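Side-chain contacts in methylxanthine N3-demethylase NdmB (Pseudomonas putida, PDB 6ICL), which catalyses the N3-demethylation of theobromine and other methylxanthines in caffeine breakdown, as a Rieske-type oxygenase with a [2Fe-2S] cluster and a non-haem iron: residues E186-N191 with C285-I290; T193-F198 with L206-F211; P215-N220 with T335-V340; M254-N259 with A277-N282; I291-D296 with H301-F306. All blocks are in the same frame, centred on the assembly; numbering follows the deposited sequence.

In the fold
All five contacts belong to the domain that carries the mononuclear iron, and they show how one antiparallel sheet and the helices against it frame a metal site. Contact 1 lays helix 185-192 on the sheet; the side chain of Arg188 is about 6 Å from the bound iron ion. Contact 2 follows that helix and supplies the iron ligand His197. Contact 4 lies beside contact 1, centres about 6 Å apart, on neighbouring strand 270-281. Contact 5 uses the far end of strand 284-294, about 19 Å from contact 1 between centres. Contact 3 packs another helix on edge strand 219-222; its centre is about 14 Å from that of contact 2, and Phe210 meets Pro215 between them.

Contact 1 (E186-N191 with C285-I290); sequences ERRWEN and CRNFMI
In the iron-bearing domain, helix 185-192 rests on strand 284-294 of the antiparallel sheet, and Arg188 makes the buried bridge to Cys285 and Asn287. The contact is made by the arginine's aliphatic stem. Its CG comes within 3.4 Å of Asn287 OD1 and its CD within 3.5 Å of the same oxygen, while Arg188 CB rests 4.1 Å from Cys285 SG. A bend at chi2 (-84°) turns the chain after CG, and the guanidinium and amide planes end up 81° apart. No hydrogen bond crosses the contact: Asn287 OD1 is buried against carbon with no partner in the model, although its ND2 makes a weak, 3.6 Å bond to Cys285 SG. The guanidinium instead turns back to its own helix, where Arg188 NH1 gives Asn191 OD1 a 2.9 Å bond in the carbonyl plane, on a lone pair; Arg188 NH2 bonds Tyr179. Asn191 ND2 in turn reaches Asp314, an iron ligand, and Tyr107 of the second subunit. With alanine in place of Arg188, Asn191 OD1 and Tyr179 would probably lose this donor, and a gap would open beside Asn287. The arrangement is that of a helix packed on a sheet beside a mononuclear iron site.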
# COMPACT_ATOMS: atom_id res chain seq x y z
N GLU A 186 20.50 25.76 6.41
CA GLU A 186 20.40 27.23 6.44
C GLU A 186 18.95 27.69 6.34
O GLU A 186 18.54 28.63 7.02
CB GLU A 186 21.22 27.87 5.31
CG GLU A 186 22.74 27.73 5.44
CD GLU A 186 23.24 26.36 4.96
OE1 GLU A 186 24.40 26.00 5.26
OE2 GLU A 186 22.47 25.63 4.28
N ARG A 187 18.15 27.03 5.48
CA ARG A 187 16.75 27.43 5.34
C ARG A 187 16.00 27.21 6.64
O ARG A 187 15.07 27.97 6.97
CB ARG A 187 16.06 26.64 4.23
CG ARG A 187 16.70 26.75 2.86
CD ARG A 187 16.30 28.02 2.20
NE ARG A 187 16.61 28.00 0.77
CZ ARG A 187 16.58 29.10 0.03
NH1 ARG A 187 16.27 30.26 0.61
NH2 ARG A 187 16.87 29.05 -1.27
N ARG A 188 16.33 26.13 7.36
CA ARG A 188 15.65 25.87 8.63
C ARG A 188 16.00 26.93 9.67
O ARG A 188 15.12 27.40 10.40
CB ARG A 188 16.00 24.47 9.15
CG ARG A 188 14.86 23.83 9.95
CD ARG A 188 14.92 24.30 11.37
NE ARG A 188 13.67 24.09 12.11
CZ ARG A 188 12.64 24.93 12.09
NH1 ARG A 188 12.68 26.03 11.34
NH2 ARG A 188 11.56 24.66 12.81
N TRP A 189 17.28 27.30 9.76
CA TRP A 189 17.70 28.33 10.70
C TRP A 189 17.01 29.66 10.41
O TRP A 189 16.43 30.29 11.30
CB TRP A 189 19.22 28.47 10.64
CG TRP A 189 19.79 29.27 11.76
CD1 TRP A 189 20.30 28.79 12.93
CD2 TRP A 189 19.90 30.70 11.83
NE1 TRP A 189 20.74 29.83 13.72
CE2 TRP A 189 20.50 31.02 13.06
CE3 TRP A 189 19.56 31.74 10.96
CZ2 TRP A 189 20.76 32.34 13.46
CZ3 TRP A 189 19.83 33.07 11.36
CH2 TRP A 189 20.42 33.34 12.59
N GLU A 190 17.04 30.10 9.14
CA GLU A 190 16.41 31.37 8.81
C GLU A 190 14.91 31.35 9.07
O GLU A 190 14.33 32.37 9.43
CB GLU A 190 16.67 31.74 7.35
CG GLU A 190 18.14 31.95 7.06
CD GLU A 190 18.35 32.50 5.67
OE1 GLU A 190 17.38 32.51 4.89
OE2 GLU A 190 19.48 32.90 5.35
N ASN A 191 14.28 30.19 8.89
CA ASN A 191 12.87 30.10 9.25
C ASN A 191 12.66 30.30 10.74
O ASN A 191 11.69 30.94 11.16
CB ASN A 191 12.31 28.74 8.82
CG ASN A 191 10.88 28.52 9.29
OD1 ASN A 191 10.61 27.60 10.05
ND2 ASN A 191 9.97 29.38 8.85
N CYS A 285 17.81 18.13 6.24
CA CYS A 285 18.42 18.40 7.52
C CYS A 285 17.59 17.72 8.60
O CYS A 285 16.38 17.53 8.46
CB CYS A 285 18.53 19.92 7.81
SG CYS A 285 16.96 20.80 7.68
N ARG A 286 18.26 17.32 9.67
CA ARG A 286 17.61 16.67 10.79
C ARG A 286 17.66 17.64 11.95
O ARG A 286 18.73 18.13 12.30
CB ARG A 286 18.30 15.35 11.15
CG ARG A 286 17.71 14.73 12.42
CD ARG A 286 18.36 13.43 12.76
NE ARG A 286 18.15 12.43 11.74
CZ ARG A 286 16.99 11.80 11.51
NH1 ARG A 286 15.89 12.07 12.24
NH2 ARG A 286 16.92 10.89 10.55
N ASN A 287 16.50 17.91 12.53
CA ASN A 287 16.32 19.04 13.42
C ASN A 287 16.00 18.55 14.82
O ASN A 287 15.18 17.65 15.01
CB ASN A 287 15.24 19.93 12.85
CG ASN A 287 15.57 20.35 11.44
OD1 ASN A 287 16.48 21.14 11.24
ND2 ASN A 287 14.90 19.77 10.43
N PHE A 288 16.65 19.19 15.79
CA PHE A 288 16.62 18.84 17.20
C PHE A 288 16.03 19.99 17.97
O PHE A 288 16.58 21.10 17.95
CB PHE A 288 18.04 18.53 17.67
CG PHE A 288 18.61 17.32 17.03
CD1 PHE A 288 19.17 17.40 15.77
CD2 PHE A 288 18.54 16.09 17.68
CE1 PHE A 288 19.67 16.29 15.16
CE2 PHE A 288 19.07 14.97 17.07
CZ PHE A 288 19.62 15.05 15.81
N MET A 289 14.90 19.75 18.64
CA MET A 289 14.24 20.78 19.42
C MET A 289 14.30 20.44 20.90
O MET A 289 14.14 19.27 21.29
CB MET A 289 12.78 20.91 18.98
CG MET A 289 11.99 21.92 19.79
SD MET A 289 10.30 22.00 19.21
CE MET A 289 9.61 20.59 20.05
N ILE A 290 14.54 21.46 21.74
CA ILE A 290 14.51 21.35 23.19
C ILE A 290 13.65 22.48 23.75
O ILE A 290 13.82 23.64 23.36
CB ILE A 290 15.92 21.36 23.80
CG1 ILE A 290 16.71 20.15 23.29
CG2 ILE A 290 15.86 21.40 25.35
CD1 ILE A 290 18.14 20.02 23.81

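Contact 2 (T193-F198 with L206-F211); sequences TDFSHF and LYDPFF. With FE (Fe (III) ion), chain C.
Phe195 and Phe198 are the two bumps that the loop 193-198 presents to 206-211. Phe195 fits the hollow between Pro209 and Phe210. An edge of Phe210 enters one face, its CE1 3.8 Å above the middle of the Phe195 ring, in a T-shaped pair (centroids 5.0 Å apart, planes at 78°). Pro209 CD comes obliquely, 3.8 Å from Phe195 CD1. The Phe198 ring is held between Phe195 CD1 over one face and Leu206 CD1 over the other, this methyl making a CH-pi contact 4.0 Å from the centroid. Each loop has its own bracing carboxylate. Asp208 OD1 takes the backbone N-H of Phe210 in an Asx turn, and a water lies between Asp208 OD2 and, more weakly, Ser196 O. Asp194 OD2 receives a 2.7 Å bond from His197 ND1, nearly in the imidazole plane, which orients the ring while its NE2 binds the iron at 2.1 Å. With His202 and Asp314 this completes the two-histidine, one-carboxylate facial triad of Rieske non-haem iron oxygenases.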
# COMPACT_ATOMS: atom_id res chain seq x y z
N THR A 193 14.36 31.97 13.02
CA THR A 193 14.71 33.28 13.55
C THR A 193 13.94 34.41 12.88
O THR A 193 14.35 35.57 12.96
CB THR A 193 16.22 33.52 13.41
OG1 THR A 193 16.58 33.45 12.03
CG2 THR A 193 17.05 32.49 14.20
N ASP A 194 12.83 34.11 12.22
CA ASP A 194 12.08 35.11 11.45
C ASP A 194 10.67 35.24 11.99
O ASP A 194 9.98 34.23 12.18
CB ASP A 194 12.04 34.73 9.97
CG ASP A 194 11.07 35.60 9.20
OD1 ASP A 194 11.40 36.78 9.02
OD2 ASP A 194 9.99 35.12 8.78
N PHE A 195 10.22 36.48 12.21
CA PHE A 195 8.85 36.75 12.63
C PHE A 195 7.94 37.21 11.51
O PHE A 195 6.72 37.08 11.62
CB PHE A 195 8.82 37.83 13.72
CG PHE A 195 9.04 37.31 15.10
CD1 PHE A 195 7.98 36.89 15.88
CD2 PHE A 195 10.32 37.25 15.64
CE1 PHE A 195 8.18 36.40 17.16
CE2 PHE A 195 10.53 36.77 16.92
CZ PHE A 195 9.45 36.34 17.68
N SER A 196 8.50 37.77 10.43
CA SER A 196 7.63 38.34 9.41
C SER A 196 6.78 37.30 8.68
O SER A 196 5.85 37.69 7.98
CB SER A 196 8.45 39.14 8.41
OG SER A 196 9.33 38.30 7.71
N HIS A 197 7.05 36.00 8.84
CA HIS A 197 6.20 35.02 8.17
C HIS A 197 4.98 34.59 9.00
O HIS A 197 4.13 33.87 8.47
CB HIS A 197 7.01 33.77 7.78
CG HIS A 197 7.34 32.86 8.93
ND1 HIS A 197 8.47 33.02 9.69
CD2 HIS A 197 6.71 31.77 9.42
CE1 HIS A 197 8.51 32.08 10.62
NE2 HIS A 197 7.45 31.31 10.47
N PHE A 198 4.87 35.02 10.28
CA PHE A 198 3.78 34.53 11.13
C PHE A 198 2.41 34.83 10.54
O PHE A 198 1.50 33.99 10.60
CB PHE A 198 3.85 35.15 12.54
CG PHE A 198 4.88 34.53 13.42
CD1 PHE A 198 5.99 33.88 12.89
CD2 PHE A 198 4.75 34.60 14.80
CE1 PHE A 198 6.95 33.30 13.71
CE2 PHE A 198 5.70 34.04 15.62
CZ PHE A 198 6.81 33.39 15.07
N LEU A 206 0.06 31.53 15.90
CA LEU A 206 1.06 32.35 16.56
C LEU A 206 0.72 33.82 16.35
O LEU A 206 0.46 34.25 15.22
CB LEU A 206 2.45 32.05 16.02
CG LEU A 206 3.02 30.66 16.30
CD1 LEU A 206 4.37 30.54 15.64
CD2 LEU A 206 3.14 30.46 17.78
N TYR A 207 0.71 34.60 17.43
CA TYR A 207 0.55 36.04 17.32
C TYR A 207 1.88 36.67 16.93
O TYR A 207 2.92 36.31 17.47
CB TYR A 207 0.05 36.62 18.64
CG TYR A 207 -0.06 38.13 18.66
CD1 TYR A 207 -1.08 38.77 17.95
CD2 TYR A 207 0.83 38.92 19.39
CE1 TYR A 207 -1.20 40.15 17.96
CE2 TYR A 207 0.71 40.30 19.42
CZ TYR A 207 -0.31 40.91 18.70
OH TYR A 207 -0.44 42.29 18.70
N ASP A 208 1.84 37.61 15.98
CA ASP A 208 3.05 38.33 15.59
C ASP A 208 3.17 39.59 16.43
O ASP A 208 2.37 40.52 16.28
CB ASP A 208 3.02 38.68 14.10
CG ASP A 208 4.32 39.35 13.63
OD1 ASP A 208 5.28 39.47 14.43
OD2 ASP A 208 4.38 39.75 12.45
N PRO A 209 4.16 39.68 17.33
CA PRO A 209 4.32 40.88 18.15
C PRO A 209 5.00 42.05 17.45
O PRO A 209 5.21 43.08 18.09
CB PRO A 209 5.17 40.38 19.33
CG PRO A 209 5.99 39.28 18.74
CD PRO A 209 5.12 38.62 17.70
N PHE A 210 5.34 41.92 16.16
CA PHE A 210 6.05 42.98 15.45
C PHE A 210 5.45 43.30 14.08
O PHE A 210 6.16 43.88 13.24
CB PHE A 210 7.53 42.62 15.24
CG PHE A 210 8.25 42.14 16.47
CD1 PHE A 210 8.48 40.78 16.67
CD2 PHE A 210 8.74 43.04 17.40
CE1 PHE A 210 9.18 40.34 17.79
CE2 PHE A 210 9.44 42.60 18.52
CZ PHE A 210 9.65 41.25 18.72
N PHE A 211 4.21 42.93 13.80
CA PHE A 211 3.76 42.98 12.41
C PHE A 211 3.73 44.42 11.91
O PHE A 211 3.23 45.33 12.59
CB PHE A 211 2.39 42.35 12.22
CG PHE A 211 1.98 42.25 10.76
CD1 PHE A 211 2.75 41.52 9.85
CD2 PHE A 211 0.83 42.89 10.29
CE1 PHE A 211 2.39 41.43 8.51
CE2 PHE A 211 0.46 42.80 8.95
CZ PHE A 211 1.24 42.07 8.06
FE FE C . 7.20 29.51 11.54
O HOH W 1 3.82 38.24 10.31
O HOH W 2 8.38 29.55 13.25

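Contact 3 (P215-N220 with T335-V340); sequences PTVYVN and TDKISV
Lys337, in the first turn of helix 337-355, reaches across to the chain entering edge strand 219-222, where Val217 and Val219 receive it. From CB the chain sets out toward the other segment, with CG anti to the backbone N (chi1 -176°), and runs extended as far as CE. CD is the first atom to touch, lying 3.7 Å from Val217 CG1 and 3.4 Å from Val217 O. CE comes closer to that carbonyl, 3.2 Å from Val217 O. At the last torsion the chain bends, chi4 being -46°, and NZ ends 3.6 Å from Val217 O and 3.9 Å from Val219 CG2. The lysine and the two valines lie alongside each other, pointing opposite ways. Behind the lysine, Ile338 CG1 lies 4.4 Å from Val219 CG2, and Phe228 packs against both Ile338 and Val217. The ammonium is paired outside the two segments: Lys337 NZ forms a salt bridge with Glu370 OE2, which also accepts a hydrogen bond from the backbone N of Val219. The chemistry is thus divided: the methylenes lie against valine and a peptide carbonyl, whereas the charge meets a carboxylate that also holds the strand, so helix, edge strand and C-terminal tail are tied together.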
# COMPACT_ATOMS: atom_id res chain seq x y z
N PRO A 215 11.29 46.88 14.34
CA PRO A 215 12.01 47.03 15.60
C PRO A 215 13.49 47.23 15.34
O PRO A 215 14.04 46.78 14.33
CB PRO A 215 11.74 45.71 16.33
CG PRO A 215 10.48 45.22 15.72
CD PRO A 215 10.53 45.62 14.29
N THR A 216 14.14 47.97 16.24
CA THR A 216 15.58 48.16 16.16
C THR A 216 16.26 46.93 16.75
O THR A 216 16.06 46.59 17.92
CB THR A 216 15.98 49.43 16.90
OG1 THR A 216 17.38 49.39 17.21
CG2 THR A 216 15.17 49.60 18.19
N VAL A 217 17.03 46.23 15.92
CA VAL A 217 17.67 45.00 16.36
C VAL A 217 19.16 45.11 16.08
O VAL A 217 19.58 45.26 14.93
CB VAL A 217 17.08 43.76 15.68
CG1 VAL A 217 16.87 44.02 14.20
CG2 VAL A 217 18.00 42.57 15.90
N TYR A 218 19.96 45.03 17.14
CA TYR A 218 21.40 44.95 16.99
C TYR A 218 21.81 43.49 16.91
O TYR A 218 21.37 42.67 17.72
CB TYR A 218 22.10 45.64 18.16
CG TYR A 218 21.91 47.14 18.15
CD1 TYR A 218 22.47 47.92 17.14
CD2 TYR A 218 21.16 47.78 19.13
CE1 TYR A 218 22.30 49.29 17.12
CE2 TYR A 218 20.98 49.15 19.12
CZ TYR A 218 21.56 49.91 18.11
OH TYR A 218 21.40 51.28 18.08
N VAL A 219 22.64 43.17 15.93
CA VAL A 219 23.14 41.82 15.73
C VAL A 219 24.62 41.81 16.02
O VAL A 219 25.40 42.48 15.33
CB VAL A 219 22.87 41.33 14.30
CG1 VAL A 219 23.36 39.90 14.15
CG2 VAL A 219 21.37 41.46 13.96
N ASN A 220 25.02 41.06 17.04
CA ASN A 220 26.42 40.91 17.41
C ASN A 220 26.93 39.52 17.07
O ASN A 220 26.17 38.54 17.04
CB ASN A 220 26.62 41.13 18.91
CG ASN A 220 26.11 42.49 19.36
OD1 ASN A 220 26.04 43.43 18.58
ND2 ASN A 220 25.76 42.58 20.64
N THR A 335 13.88 44.18 6.83
CA THR A 335 13.51 43.27 7.91
C THR A 335 14.25 41.92 7.84
O THR A 335 14.02 41.10 8.73
CB THR A 335 12.00 43.03 7.90
OG1 THR A 335 11.56 42.82 6.55
CG2 THR A 335 11.26 44.22 8.50
N ASP A 336 15.13 41.68 6.87
CA ASP A 336 15.90 40.44 6.83
C ASP A 336 17.28 40.58 7.47
O ASP A 336 18.16 39.74 7.23
CB ASP A 336 16.05 39.94 5.40
CG ASP A 336 14.72 39.74 4.69
OD1 ASP A 336 13.75 39.23 5.30
OD2 ASP A 336 14.63 40.09 3.50
N LYS A 337 17.47 41.60 8.31
CA LYS A 337 18.78 41.90 8.89
C LYS A 337 19.44 40.66 9.51
O LYS A 337 20.61 40.37 9.26
CB LYS A 337 18.61 43.01 9.94
CG LYS A 337 19.87 43.56 10.61
CD LYS A 337 19.46 44.64 11.63
CE LYS A 337 20.58 45.63 11.93
NZ LYS A 337 21.84 44.90 12.18
N ILE A 338 18.69 39.93 10.34
CA ILE A 338 19.23 38.70 10.93
C ILE A 338 19.68 37.73 9.84
O ILE A 338 20.80 37.21 9.87
CB ILE A 338 18.18 38.05 11.85
CG1 ILE A 338 17.90 38.96 13.05
CG2 ILE A 338 18.63 36.67 12.26
CD1 ILE A 338 16.59 38.62 13.76
N SER A 339 18.81 37.47 8.87
CA SER A 339 19.16 36.54 7.80
C SER A 339 20.38 37.02 7.02
O SER A 339 21.27 36.23 6.67
CB SER A 339 17.94 36.36 6.90
OG SER A 339 18.33 36.02 5.60
N VAL A 340 20.46 38.33 6.74
CA VAL A 340 21.61 38.86 6.00
C VAL A 340 22.90 38.68 6.80
O VAL A 340 23.92 38.24 6.26
CB VAL A 340 21.34 40.34 5.63
CG1 VAL A 340 22.60 41.02 5.10
CG2 VAL A 340 20.24 40.41 4.60

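Contact 4 (M254-N259 with A277-N282); sequences MPYSVN and ASPVDN
The carbonyl oxygen of Tyr256 accepts the backbone N-H of Ala277, N to O 3.1 Å, in a nearly straight bond (163° at the hydrogen) whose donor is tilted 29° from the carbonyl plane. It is the one hydrogen bond between the segments 254-259 and 277-282, made where the chain leaves the cis-proline Pro255 and enters strand 257-264. Around it the tyrosine side chain is laid over the neighbouring strand. Its CB sits 3.1 Å from Ala277 O and 4.2 Å from Ala277 CB. With CG anti to the carbonyl carbon and beside the backbone N (chi1 -60°), the ring runs along the strand to Pro279, whose CG is 3.8 Å from Tyr256 CE2; ring and pyrrolidine are set obliquely. Pro255 closes one face of the aromatic ring, its CB 3.8 Å above the ring centre. Pro279 is itself the centre of an inverse gamma turn, which bends the chain there. The phenol oxygen finds its partner beyond the two segments, in a probable, very short hydrogen bond to Glu186 of helix 185-192. A leucine replacing Tyr256 is likely to leave Pro279 and Pro255 with less to pack against, and Glu186 without its hydroxyl neighbour. All this is buried, its centre about 5 Å from that of the chain, at the open end of an antiparallel beta hairpin, strands 257-264 and 270-281.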
# COMPACT_ATOMS: atom_id res chain seq x y z
N MET A 254 26.92 29.24 15.82
CA MET A 254 27.08 28.93 14.41
C MET A 254 27.51 27.47 14.22
O MET A 254 28.25 26.92 15.05
CB MET A 254 28.09 29.87 13.79
CG MET A 254 27.65 31.34 13.85
SD MET A 254 26.30 31.71 12.71
CE MET A 254 27.20 31.60 11.16
N PRO A 255 27.10 26.84 13.11
CA PRO A 255 26.38 27.44 11.99
C PRO A 255 24.88 27.30 12.03
O PRO A 255 24.24 27.94 11.22
CB PRO A 255 26.93 26.68 10.78
CG PRO A 255 27.86 25.59 11.34
CD PRO A 255 27.53 25.47 12.79
N TYR A 256 24.30 26.55 12.99
CA TYR A 256 22.90 26.18 12.80
C TYR A 256 22.07 26.10 14.09
O TYR A 256 21.02 25.44 14.08
CB TYR A 256 22.79 24.80 12.12
CG TYR A 256 23.42 24.69 10.75
CD1 TYR A 256 23.00 25.52 9.70
CD2 TYR A 256 24.38 23.73 10.48
CE1 TYR A 256 23.55 25.41 8.43
CE2 TYR A 256 24.93 23.61 9.20
CZ TYR A 256 24.50 24.46 8.19
OH TYR A 256 25.04 24.36 6.92
N SER A 257 22.49 26.72 15.18
CA SER A 257 21.74 26.61 16.41
C SER A 257 21.04 27.92 16.76
O SER A 257 21.47 29.01 16.37
CB SER A 257 22.64 26.19 17.57
OG SER A 257 23.34 25.01 17.21
N VAL A 258 19.94 27.79 17.51
CA VAL A 258 19.19 28.93 18.03
C VAL A 258 18.78 28.61 19.45
O VAL A 258 18.08 27.62 19.69
CB VAL A 258 17.93 29.26 17.21
CG1 VAL A 258 17.19 30.47 17.85
CG2 VAL A 258 18.27 29.56 15.77
N ASN A 259 19.18 29.45 20.40
CA ASN A 259 18.64 29.43 21.75
C ASN A 259 17.80 30.69 21.92
O ASN A 259 18.34 31.80 21.93
CB ASN A 259 19.77 29.35 22.79
CG ASN A 259 19.24 29.22 24.20
OD1 ASN A 259 19.07 28.10 24.72
ND2 ASN A 259 18.97 30.35 24.84
N ALA A 277 19.77 22.63 13.58
CA ALA A 277 19.58 21.89 12.34
C ALA A 277 20.88 21.16 12.01
O ALA A 277 21.94 21.77 12.02
CB ALA A 277 19.17 22.82 11.21
N SER A 278 20.78 19.86 11.74
CA SER A 278 21.97 19.10 11.38
C SER A 278 22.06 18.93 9.87
O SER A 278 21.10 18.49 9.24
CB SER A 278 21.91 17.74 12.05
OG SER A 278 23.09 17.01 11.77
N PRO A 279 23.21 19.27 9.25
CA PRO A 279 23.33 19.13 7.80
C PRO A 279 23.53 17.68 7.38
O PRO A 279 24.67 17.23 7.19
CB PRO A 279 24.55 19.99 7.47
CG PRO A 279 25.42 19.83 8.74
CD PRO A 279 24.44 19.78 9.88
N VAL A 280 22.44 16.95 7.20
CA VAL A 280 22.50 15.52 6.88
C VAL A 280 23.16 15.31 5.52
O VAL A 280 24.12 14.54 5.39
CB VAL A 280 21.09 14.91 6.92
CG1 VAL A 280 21.12 13.50 6.34
CG2 VAL A 280 20.57 14.90 8.38
N ASP A 281 22.63 15.94 4.48
CA ASP A 281 23.18 15.83 3.14
C ASP A 281 22.75 17.07 2.37
O ASP A 281 22.24 18.03 2.94
CB ASP A 281 22.71 14.54 2.44
CG ASP A 281 21.19 14.42 2.36
OD1 ASP A 281 20.48 15.43 2.56
OD2 ASP A 281 20.68 13.30 2.12
N ASN A 282 22.93 17.02 1.05
CA ASN A 282 22.68 18.19 0.22
C ASN A 282 21.20 18.52 0.06
O ASN A 282 20.90 19.58 -0.50
CB ASN A 282 23.30 17.99 -1.16
CG ASN A 282 22.65 16.86 -1.94
OD1 ASN A 282 22.69 15.70 -1.53
ND2 ASN A 282 22.05 17.20 -3.07

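Contact 5 (I291-D296 with H301-F306); sequences IVREKD and HMHLAF
His303 meets Arg293 in a strand-to-helix packing, helix 300-319 returning over the end of strand 284-294 after a short loop; the axes of strand 291-294 and helix 301-306 come within 10.5 Å, 136° between their directions. Along the helix, His301 and Met302 come first and face a third subunit, where Glu47 and Ser52 of that chain meet them. His303, with the largest share of the contact, then points inward, CG anti to the carbonyl carbon (chi1 -66°). The arginine CD lies over one imidazole face in a CH-pi contact, 3.7 Å from the ring centroid, and His303 CD2 in turn stands 3.3 Å above the guanidinium plane, the two planes 36° apart. Arg293 is held in that pose by a side-on salt bridge to Asp296, with a second charge partner in Asp300. Its NE reaches Asp296 OD2 at 3.0 Å, and its NH2 reaches Asp296 OD1, which also accepts the backbone N-H of Gln298. Asp296 OD2 is at the imidazole's edge, 3.5 Å from His303 NE2. Leu304 follows, its side-chain end swinging back toward the strand. There the contact is purely apolar, Leu304 CD1 meeting the outermost methyl of Ile291, CD1, at 4.2 Å.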
# COMPACT_ATOMS: atom_id res chain seq x y z
N ILE A 291 12.72 22.14 24.62
CA ILE A 291 11.86 23.10 25.30
C ILE A 291 12.23 23.09 26.78
O ILE A 291 12.24 22.02 27.40
CB ILE A 291 10.38 22.76 25.10
CG1 ILE A 291 10.05 22.62 23.61
CG2 ILE A 291 9.49 23.81 25.76
CD1 ILE A 291 8.65 22.07 23.35
N VAL A 292 12.54 24.26 27.33
CA VAL A 292 12.83 24.43 28.75
C VAL A 292 11.83 25.41 29.31
O VAL A 292 11.66 26.52 28.78
CB VAL A 292 14.26 24.92 29.01
CG1 VAL A 292 14.55 24.89 30.54
CG2 VAL A 292 15.25 24.07 28.24
N ARG A 293 11.14 25.01 30.38
CA ARG A 293 10.08 25.82 30.93
C ARG A 293 10.08 25.66 32.45
O ARG A 293 10.61 24.68 32.98
CB ARG A 293 8.72 25.43 30.36
CG ARG A 293 8.10 24.17 31.01
CD ARG A 293 6.97 23.66 30.16
NE ARG A 293 6.11 22.66 30.80
CZ ARG A 293 6.25 21.34 30.68
NH1 ARG A 293 7.24 20.81 29.97
NH2 ARG A 293 5.39 20.53 31.29
N GLU A 294 9.48 26.63 33.12
CA GLU A 294 9.32 26.56 34.57
C GLU A 294 8.36 25.44 34.93
O GLU A 294 7.36 25.22 34.23
CB GLU A 294 8.81 27.90 35.10
CG GLU A 294 9.86 29.01 35.04
CD GLU A 294 9.30 30.40 35.26
OE1 GLU A 294 8.09 30.53 35.58
OE2 GLU A 294 10.08 31.37 35.09
N LYS A 295 8.63 24.75 36.03
CA LYS A 295 7.83 23.59 36.39
C LYS A 295 6.37 23.99 36.56
O LYS A 295 6.08 25.06 37.11
CB LYS A 295 8.37 22.95 37.67
CG LYS A 295 9.85 22.63 37.57
CD LYS A 295 10.35 21.91 38.80
CE LYS A 295 11.74 21.37 38.56
NZ LYS A 295 12.16 20.32 39.54
N ASP A 296 5.43 23.15 36.05
CA ASP A 296 4.04 23.61 35.98
C ASP A 296 2.96 22.55 36.17
O ASP A 296 1.78 22.92 36.14
CB ASP A 296 3.81 24.32 34.63
CG ASP A 296 4.01 23.40 33.41
OD1 ASP A 296 4.28 22.19 33.57
OD2 ASP A 296 3.87 23.91 32.27
N HIS A 301 3.28 16.61 26.67
CA HIS A 301 2.77 16.44 25.32
C HIS A 301 2.03 17.68 24.83
O HIS A 301 2.02 17.95 23.62
CB HIS A 301 1.85 15.23 25.24
CG HIS A 301 1.28 15.03 23.87
ND1 HIS A 301 2.00 14.49 22.84
CD2 HIS A 301 0.08 15.38 23.35
CE1 HIS A 301 1.26 14.46 21.75
NE2 HIS A 301 0.09 14.99 22.03
N MET A 302 1.42 18.45 25.73
CA MET A 302 0.75 19.68 25.31
C MET A 302 1.73 20.66 24.66
O MET A 302 1.40 21.30 23.65
CB MET A 302 0.05 20.33 26.49
CG MET A 302 -0.29 21.81 26.29
SD MET A 302 -0.80 22.54 27.88
CE MET A 302 -2.57 22.19 27.83
N HIS A 303 2.94 20.79 25.23
CA HIS A 303 3.96 21.66 24.66
C HIS A 303 4.56 21.09 23.38
O HIS A 303 4.83 21.84 22.44
CB HIS A 303 5.07 21.90 25.68
CG HIS A 303 4.59 22.67 26.86
ND1 HIS A 303 4.39 24.03 26.81
CD2 HIS A 303 4.19 22.27 28.09
CE1 HIS A 303 3.91 24.44 27.97
NE2 HIS A 303 3.80 23.39 28.77
N LEU A 304 4.81 19.78 23.35
CA LEU A 304 5.32 19.16 22.14
C LEU A 304 4.32 19.25 21.00
O LEU A 304 4.70 19.55 19.86
CB LEU A 304 5.64 17.69 22.40
CG LEU A 304 7.02 17.09 22.18
CD1 LEU A 304 8.07 18.12 21.95
CD2 LEU A 304 7.34 16.26 23.42
N ALA A 305 3.05 18.93 21.28
CA ALA A 305 2.06 18.96 20.21
C ALA A 305 1.86 20.37 19.68
O ALA A 305 1.59 20.53 18.49
CB ALA A 305 0.73 18.39 20.69
N PHE A 306 1.96 21.39 20.53
CA PHE A 306 1.81 22.74 20.00
C PHE A 306 2.95 23.07 19.07
O PHE A 306 2.73 23.60 17.98
CB PHE A 306 1.71 23.77 21.12
CG PHE A 306 1.62 25.17 20.60
CD1 PHE A 306 0.44 25.64 20.06
CD2 PHE A 306 2.73 26.01 20.61
CE1 PHE A 306 0.36 26.92 19.56
CE2 PHE A 306 2.65 27.28 20.11
CZ PHE A 306 1.47 27.74 19.59